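Local coordinates for protein aerobactin synthase IucA (Klebsiella pneumoniae subsp. pneumoniae, PDB 5JM7) that probably catalyses the ATP-dependent condensation of citrate with N6-acetyl-N6-hydroxylysine in the biosynthesis of the siderophore aerobactin, at residues Q143-G148 and L364-Q369; V409-F414 and A518-Q523; N430-M435 and G442-D447. All coordinates share one frame; numbering follows the deposited sequence.

Contact 1: Q143-G148 and L364-Q369; sequences QALLVG and LVSLTQ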
# COMPACT_ATOMS: atom_id res chain seq x y z
N GLN A 143 -9.98 0.26 19.57
CA GLN A 143 -9.15 0.77 20.62
C GLN A 143 -9.32 2.22 20.97
O GLN A 143 -8.56 2.74 21.74
CB GLN A 143 -7.69 0.48 20.33
CG GLN A 143 -7.42 -0.96 20.04
CD GLN A 143 -5.97 -1.27 20.04
OE1 GLN A 143 -5.55 -2.23 20.61
NE2 GLN A 143 -5.19 -0.47 19.38
N ALA A 144 -10.31 2.87 20.38
CA ALA A 144 -10.57 4.27 20.68
C ALA A 144 -11.50 4.44 21.87
O ALA A 144 -11.78 5.58 22.25
CB ALA A 144 -11.17 4.97 19.46
N LEU A 145 -11.96 3.34 22.46
CA LEU A 145 -12.98 3.34 23.50
C LEU A 145 -12.34 3.49 24.87
O LEU A 145 -11.66 2.57 25.35
CB LEU A 145 -13.79 2.04 23.45
CG LEU A 145 -14.89 1.94 24.51
CD1 LEU A 145 -15.96 3.00 24.26
CD2 LEU A 145 -15.50 0.54 24.54
N LEU A 146 -12.56 4.64 25.52
CA LEU A 146 -12.00 4.90 26.84
C LEU A 146 -12.99 4.63 27.97
O LEU A 146 -12.59 4.14 29.03
CB LEU A 146 -11.51 6.35 26.93
CG LEU A 146 -10.28 6.68 26.06
CD1 LEU A 146 -9.96 8.17 26.14
CD2 LEU A 146 -9.06 5.86 26.44
N VAL A 147 -14.28 4.92 27.77
CA VAL A 147 -15.33 4.51 28.70
C VAL A 147 -16.46 3.86 27.89
O VAL A 147 -17.04 4.50 27.00
CB VAL A 147 -15.85 5.68 29.55
CG1 VAL A 147 -16.27 6.86 28.67
CG2 VAL A 147 -17.04 5.22 30.41
N GLY A 148 -16.77 2.61 28.20
CA GLY A 148 -17.64 1.83 27.33
C GLY A 148 -19.11 1.74 27.73
O GLY A 148 -19.93 1.25 26.96
N LEU A 364 -20.06 0.74 17.17
CA LEU A 364 -20.92 1.92 17.37
C LEU A 364 -20.56 2.68 18.64
O LEU A 364 -20.62 3.92 18.66
CB LEU A 364 -22.39 1.51 17.38
CG LEU A 364 -23.38 2.68 17.52
CD1 LEU A 364 -23.26 3.61 16.33
CD2 LEU A 364 -24.81 2.18 17.63
N VAL A 365 -20.14 1.97 19.70
CA VAL A 365 -19.90 2.60 21.00
C VAL A 365 -18.70 3.55 20.97
O VAL A 365 -18.65 4.53 21.72
CB VAL A 365 -19.70 1.51 22.09
CG1 VAL A 365 -18.39 0.69 21.84
CG2 VAL A 365 -19.68 2.14 23.48
N SER A 366 -17.72 3.28 20.11
CA SER A 366 -16.58 4.18 20.01
C SER A 366 -16.97 5.47 19.30
O SER A 366 -16.45 6.55 19.61
CB SER A 366 -15.43 3.49 19.27
OG SER A 366 -15.01 2.36 20.00
N LEU A 367 -17.87 5.36 18.33
CA LEU A 367 -18.35 6.55 17.64
C LEU A 367 -19.16 7.44 18.58
O LEU A 367 -18.98 8.67 18.61
CB LEU A 367 -19.17 6.15 16.42
CG LEU A 367 -18.46 5.35 15.33
CD1 LEU A 367 -19.43 4.96 14.18
CD2 LEU A 367 -17.20 6.08 14.78
N THR A 368 -20.03 6.84 19.40
CA THR A 368 -20.99 7.60 20.19
C THR A 368 -20.45 8.08 21.53
O THR A 368 -21.02 9.04 22.08
CB THR A 368 -22.27 6.77 20.41
OG1 THR A 368 -21.91 5.55 21.06
CG2 THR A 368 -22.94 6.42 19.07
N GLN A 369 -19.37 7.48 22.05
CA GLN A 369 -18.86 7.87 23.37
C GLN A 369 -18.56 9.36 23.43
O GLN A 369 -18.15 9.98 22.45
CB GLN A 369 -17.58 7.10 23.76
CG GLN A 369 -16.41 7.34 22.82
CD GLN A 369 -15.08 6.81 23.33
OE1 GLN A 369 -15.00 6.09 24.32
NE2 GLN A 369 -14.02 7.09 22.59
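Gln369, the first residue to leave the helical path after helix 364-368, reaches with its amide into the backbone of the loop 143-148 and is held there at both ends. Gln369 NE2 donates to Ala144 O at 2.7 Å, approaching from above the carbonyl plane rather than on a lone pair. Gln369 OE1 accepts from Leu146 N over 3.1 Å, and here the donor lies in the amide carbonyl plane, on a lone pair. CG sits between the backbone N and the carbonyl carbon (chi1 61°), and from there the chain runs extended, carrying the amide clear of the helix end and across to the loop. Leu145, the residue between the two bonded peptides, passes obliquely by this amide, its CD1 only 3.2 Å from Gln369 OE1. The same leucine meets Val365 at about a right angle: Leu145 CD1 lies 3.9 Å from Val365 CG2, and Leu145 CD2 lies 4.0 Å from Val365 CG1. Val365 CG2 also rests 3.6 Å from Gly148 O, so one valine touches both the leucine and the backbone carbonyl of Gly148. Ser366 OG packs against Leu145 CB, while its hydrogen bond goes to Ala141 O. Ala144 O is gripped a second time by Trp128 NE1. The opposite polarity of the two Gln369 bonds, one given and one received, fixes which end of the amide is which and satisfies buried backbone groups in a loop that has no regular structure, while the branched side chains beside it supply the apolar part of the joint.

Contact 2: V409-F414 and A518-Q523; sequences VLKPLF and AEMRDQ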
# COMPACT_ATOMS: atom_id res chain seq x y z
N VAL A 409 -28.89 -0.42 9.86
CA VAL A 409 -28.84 -1.11 11.15
C VAL A 409 -30.23 -1.55 11.63
O VAL A 409 -30.46 -2.74 11.88
CB VAL A 409 -28.13 -0.22 12.19
CG1 VAL A 409 -28.16 -0.87 13.55
CG2 VAL A 409 -26.70 0.06 11.76
N LEU A 410 -31.17 -0.61 11.77
CA LEU A 410 -32.43 -0.95 12.42
C LEU A 410 -33.28 -1.84 11.53
O LEU A 410 -33.88 -2.80 12.02
CB LEU A 410 -33.23 0.30 12.80
CG LEU A 410 -32.63 1.25 13.83
CD1 LEU A 410 -33.57 2.41 14.05
CD2 LEU A 410 -32.35 0.52 15.12
N LYS A 411 -33.36 -1.55 10.23
CA LYS A 411 -34.20 -2.35 9.35
C LYS A 411 -33.84 -3.83 9.34
O LYS A 411 -34.76 -4.65 9.49
CB LYS A 411 -34.20 -1.76 7.94
CG LYS A 411 -35.17 -2.50 7.01
CD LYS A 411 -35.30 -1.85 5.64
CE LYS A 411 -36.09 -2.75 4.71
NZ LYS A 411 -37.48 -3.06 5.22
N PRO A 412 -32.56 -4.25 9.20
CA PRO A 412 -32.26 -5.69 9.21
C PRO A 412 -32.56 -6.36 10.54
O PRO A 412 -32.99 -7.52 10.56
CB PRO A 412 -30.76 -5.75 8.92
CG PRO A 412 -30.42 -4.43 8.28
CD PRO A 412 -31.34 -3.45 8.94
N LEU A 413 -32.31 -5.67 11.66
CA LEU A 413 -32.46 -6.29 12.97
C LEU A 413 -33.94 -6.49 13.33
O LEU A 413 -34.30 -7.55 13.87
CB LEU A 413 -31.74 -5.46 14.02
CG LEU A 413 -30.23 -5.50 13.72
CD1 LEU A 413 -29.43 -4.53 14.57
CD2 LEU A 413 -29.71 -6.95 13.90
N PHE A 414 -34.82 -5.50 13.06
CA PHE A 414 -36.25 -5.70 13.30
C PHE A 414 -36.84 -6.73 12.33
O PHE A 414 -37.63 -7.58 12.75
CB PHE A 414 -37.05 -4.39 13.19
CG PHE A 414 -36.83 -3.43 14.35
CD1 PHE A 414 -37.52 -3.62 15.55
CD2 PHE A 414 -36.00 -2.33 14.23
CE1 PHE A 414 -37.33 -2.74 16.61
CE2 PHE A 414 -35.81 -1.47 15.28
CZ PHE A 414 -36.48 -1.67 16.47
N ALA A 518 -41.91 3.41 11.43
CA ALA A 518 -43.30 3.18 11.02
C ALA A 518 -43.36 2.56 9.62
O ALA A 518 -44.17 1.66 9.38
CB ALA A 518 -44.09 4.49 11.06
N GLU A 519 -42.49 3.00 8.71
CA GLU A 519 -42.47 2.41 7.37
C GLU A 519 -42.05 0.94 7.42
O GLU A 519 -42.64 0.09 6.75
CB GLU A 519 -41.51 3.18 6.49
CG GLU A 519 -41.92 4.61 6.29
CD GLU A 519 -40.87 5.37 5.51
OE1 GLU A 519 -39.78 4.80 5.27
OE2 GLU A 519 -41.15 6.53 5.14
N MET A 520 -41.03 0.63 8.22
CA MET A 520 -40.62 -0.75 8.43
C MET A 520 -41.78 -1.66 8.84
O MET A 520 -41.91 -2.78 8.33
CB MET A 520 -39.50 -0.77 9.46
CG MET A 520 -38.19 -0.27 8.91
SD MET A 520 -37.01 -0.06 10.24
CE MET A 520 -37.09 -1.71 10.88
N ARG A 521 -42.63 -1.20 9.77
CA ARG A 521 -43.73 -2.03 10.25
C ARG A 521 -44.61 -2.49 9.11
O ARG A 521 -45.14 -3.61 9.14
CB ARG A 521 -44.54 -1.26 11.31
CG ARG A 521 -45.78 -1.99 11.90
CD ARG A 521 -46.51 -1.14 12.98
NE ARG A 521 -47.00 0.12 12.42
CZ ARG A 521 -47.30 1.20 13.14
NH1 ARG A 521 -47.17 1.17 14.46
NH2 ARG A 521 -47.70 2.31 12.54
N ASP A 522 -44.73 -1.68 8.06
CA ASP A 522 -45.55 -2.05 6.91
C ASP A 522 -44.95 -3.20 6.11
O ASP A 522 -45.66 -3.84 5.33
CB ASP A 522 -45.72 -0.83 6.00
CG ASP A 522 -46.50 0.29 6.66
OD1 ASP A 522 -47.19 0.02 7.67
OD2 ASP A 522 -46.39 1.45 6.20
N GLN A 523 -43.65 -3.47 6.27
CA GLN A 523 -42.93 -4.45 5.46
C GLN A 523 -42.65 -5.75 6.21
O GLN A 523 -41.87 -6.57 5.73
CB GLN A 523 -41.60 -3.86 4.96
CG GLN A 523 -41.74 -2.66 4.04
CD GLN A 523 -42.43 -3.00 2.72
OE1 GLN A 523 -43.63 -2.75 2.52
NE2 GLN A 523 -41.66 -3.59 1.79
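Helix-on-helix packing in the C-terminal helical part of the protein brings Met520, near the end of helix 506-521, against Leu410, Lys411 and Phe414 of helix 394-420. Met520 carries most of the close approaches. The methionine chain is extended as far as SD and then bends (chi3 56°), which turns the CE methyl onto the surface of the other helix. There Met520 CE lies 3.3 Å from Lys411 CA and 3.6 Å from Leu410 O, a carbonyl already occupied by its helical bond from Phe414 N. The third side of its seat is Phe414, whose CB is 3.5 Å from Met520 CE. Met520 CE also comes obliquely to the ring, 3.6 Å from Phe414 CD2, with the two side chains crossing at roughly a right angle. Met520 SD follows behind, 4.0 Å from Lys411 CB. The lysine chain then leads along the partly exposed flank, where Lys411 NZ comes within 4.2 Å of Gln523 CB beyond the helical turn. No hydrogen bond joins the two segments, so shape and apolar contact hold them together here. At Pro412, next to Lys411 in the chain, helix 394-420 is kinked, because the proline has no N-H to give to the preceding turn. On the buried side Leu410 packs on Val513 and Leu517 of helix 506-521, and the Phe414 ring meets that of Phe482 edge-to-face. Helices 394-420 and 506-521 thus pack directly on each other, while helix 475-500 through Leu486 and helix 528-535 through Leu530 complete the apolar side round Leu410 and Phe414, as in the layered helices of an alpha-helical domain.

Contact 3: N430-M435 and G442-D447; sequences NILVQM and GLIYRD
Leu432 and Ile444 face each other as a hydrogen-bonded antiparallel pair toward the open end of the hairpin of strands 431-436 and 439-445. Leu432 N gives to Ile444 O at 3.0 Å, and Ile444 N returns a bond of the same length to Leu432 O with an N-H...O angle of 176°. Gln434 and Gly442 form the next such pair, Gln434 N to Gly442 O being 2.9 Å. At the other end Arg446 N reaches Asn430 O over 3.2 Å, carrying the ladder past the paired strands. On the face of Leu432 and Ile444 their CB atoms are 4.0 Å apart. Arg446, with CG between its backbone N and carbonyl carbon (chi1 65°), extends across to bring its guanidinium against Leu432, whose CD2 lies over the centre of that plane, 4.1 Å from Arg446 CZ. On the other face Ile431 CG2 packs 3.6 Å from Leu443 CD1. Asn430 runs alongside Tyr445, amide and ring 83° apart, with Asn430 CB lying 3.6 Å from Tyr445 CE1. Both polar ends are tied to one outside acceptor, Leu425 O, which receives Asn430 ND2 and Tyr445 OH. Further out, Arg446 has a salt bridge to Glu142 and a bond to Gln429 O, while Gln434 packs on Leu436 of the second subunit. A sulfate ion, probably from the crystallisation liquor, lies about 4 Å from the Asp447 side chain. The guanidinium is thus buried with an apolar branch over one face and a carboxylate and a carbonyl at its nitrogens, surroundings that would probably stabilise its positive charge while tying the hairpin to helix 138-142.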
# COMPACT_ATOMS: atom_id res chain seq x y z
N ASN A 430 -21.78 -4.51 20.09
CA ASN A 430 -22.04 -5.59 19.14
C ASN A 430 -22.33 -5.10 17.73
O ASN A 430 -22.52 -5.93 16.83
CB ASN A 430 -23.22 -6.48 19.56
CG ASN A 430 -22.96 -7.25 20.82
OD1 ASN A 430 -21.82 -7.33 21.29
ND2 ASN A 430 -23.99 -7.91 21.33
N ILE A 431 -22.41 -3.79 17.52
CA ILE A 431 -22.82 -3.22 16.24
C ILE A 431 -21.62 -2.58 15.58
O ILE A 431 -21.02 -1.64 16.14
CB ILE A 431 -23.96 -2.21 16.38
CG1 ILE A 431 -25.24 -2.91 16.82
CG2 ILE A 431 -24.17 -1.46 15.09
CD1 ILE A 431 -26.31 -1.98 17.17
N LEU A 432 -21.27 -3.08 14.39
CA LEU A 432 -20.21 -2.55 13.56
C LEU A 432 -20.87 -1.82 12.40
O LEU A 432 -21.56 -2.44 11.58
CB LEU A 432 -19.28 -3.65 13.05
CG LEU A 432 -18.59 -4.44 14.16
CD1 LEU A 432 -17.75 -5.58 13.59
CD2 LEU A 432 -17.77 -3.52 15.03
N VAL A 433 -20.65 -0.52 12.32
CA VAL A 433 -21.26 0.28 11.27
C VAL A 433 -20.27 0.26 10.10
O VAL A 433 -19.14 0.74 10.23
CB VAL A 433 -21.56 1.70 11.75
CG1 VAL A 433 -22.20 2.50 10.62
CG2 VAL A 433 -22.46 1.67 13.00
N GLN A 434 -20.67 -0.35 8.99
CA GLN A 434 -19.81 -0.34 7.81
C GLN A 434 -20.06 1.00 7.12
O GLN A 434 -21.17 1.25 6.62
CB GLN A 434 -20.16 -1.47 6.86
CG GLN A 434 -19.10 -1.72 5.75
CD GLN A 434 -19.57 -2.74 4.71
OE1 GLN A 434 -20.73 -3.19 4.71
NE2 GLN A 434 -18.64 -3.18 3.87
N MET A 435 -19.06 1.86 7.09
CA MET A 435 -19.19 3.15 6.44
C MET A 435 -18.35 3.22 5.16
O MET A 435 -17.32 2.54 5.02
CB MET A 435 -18.80 4.28 7.39
CG MET A 435 -19.78 4.46 8.50
SD MET A 435 -19.31 5.76 9.63
CE MET A 435 -18.07 4.93 10.65
N GLY A 442 -23.62 -0.37 5.44
CA GLY A 442 -23.84 -1.76 5.81
C GLY A 442 -23.73 -1.95 7.31
O GLY A 442 -23.29 -1.06 8.06
N LEU A 443 -24.11 -3.15 7.72
CA LEU A 443 -24.05 -3.56 9.12
C LEU A 443 -23.30 -4.89 9.23
O LEU A 443 -23.54 -5.82 8.46
CB LEU A 443 -25.46 -3.73 9.71
CG LEU A 443 -25.51 -4.33 11.12
CD1 LEU A 443 -24.86 -3.41 12.18
CD2 LEU A 443 -26.92 -4.71 11.53
N ILE A 444 -22.43 -4.99 10.23
CA ILE A 444 -21.88 -6.28 10.64
C ILE A 444 -22.21 -6.47 12.11
O ILE A 444 -21.88 -5.61 12.95
CB ILE A 444 -20.37 -6.37 10.39
CG1 ILE A 444 -20.06 -6.30 8.90
CG2 ILE A 444 -19.83 -7.67 10.94
CD1 ILE A 444 -18.60 -6.14 8.56
N TYR A 445 -22.89 -7.57 12.44
CA TYR A 445 -23.19 -7.90 13.82
C TYR A 445 -22.16 -8.92 14.33
O TYR A 445 -21.76 -9.82 13.59
CB TYR A 445 -24.60 -8.47 13.95
CG TYR A 445 -24.98 -8.82 15.37
CD1 TYR A 445 -25.43 -7.84 16.25
CD2 TYR A 445 -24.84 -10.11 15.84
CE1 TYR A 445 -25.77 -8.16 17.57
CE2 TYR A 445 -25.14 -10.44 17.15
CZ TYR A 445 -25.61 -9.47 18.01
OH TYR A 445 -25.90 -9.83 19.31
N ARG A 446 -21.70 -8.75 15.57
CA ARG A 446 -20.85 -9.75 16.20
C ARG A 446 -21.30 -9.96 17.64
O ARG A 446 -21.92 -9.08 18.25
CB ARG A 446 -19.35 -9.38 16.24
CG ARG A 446 -19.11 -8.20 17.10
CD ARG A 446 -17.65 -7.81 17.30
NE ARG A 446 -17.66 -6.60 18.11
CZ ARG A 446 -16.63 -5.78 18.26
NH1 ARG A 446 -15.49 -6.02 17.63
NH2 ARG A 446 -16.77 -4.69 19.00
N ASP A 447 -20.94 -11.13 18.16
CA ASP A 447 -21.22 -11.68 19.49
C ASP A 447 -22.45 -12.56 19.39
O ASP A 447 -23.53 -12.20 19.86
CB ASP A 447 -21.41 -10.62 20.58
CG ASP A 447 -21.45 -11.24 21.96
OD1 ASP A 447 -21.26 -12.46 22.08
OD2 ASP A 447 -21.63 -10.50 22.94

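From the N terminus, contact 1 comes first: it closes a loop of 215 residues, bringing the chain after helix 138-142 to helix 364-368, and is complete before the others begin. Contact 2 then opens on helix 394-420 and closes over a hundred residues later near the end of helix 506-521. Contact 3, a short hairpin, lies wholly within that interval. The hairpin is the link between them. Leu364 N of contact 1 probably bonds to Ile431 O of contact 3, while Leu443 on the hairpin packs against Val409 and Leu413 of contact 2. Contacts 1 and 2 do not touch; their centres are 26 Å apart, with the hairpin lying between helix 364-368 and helix 394-420.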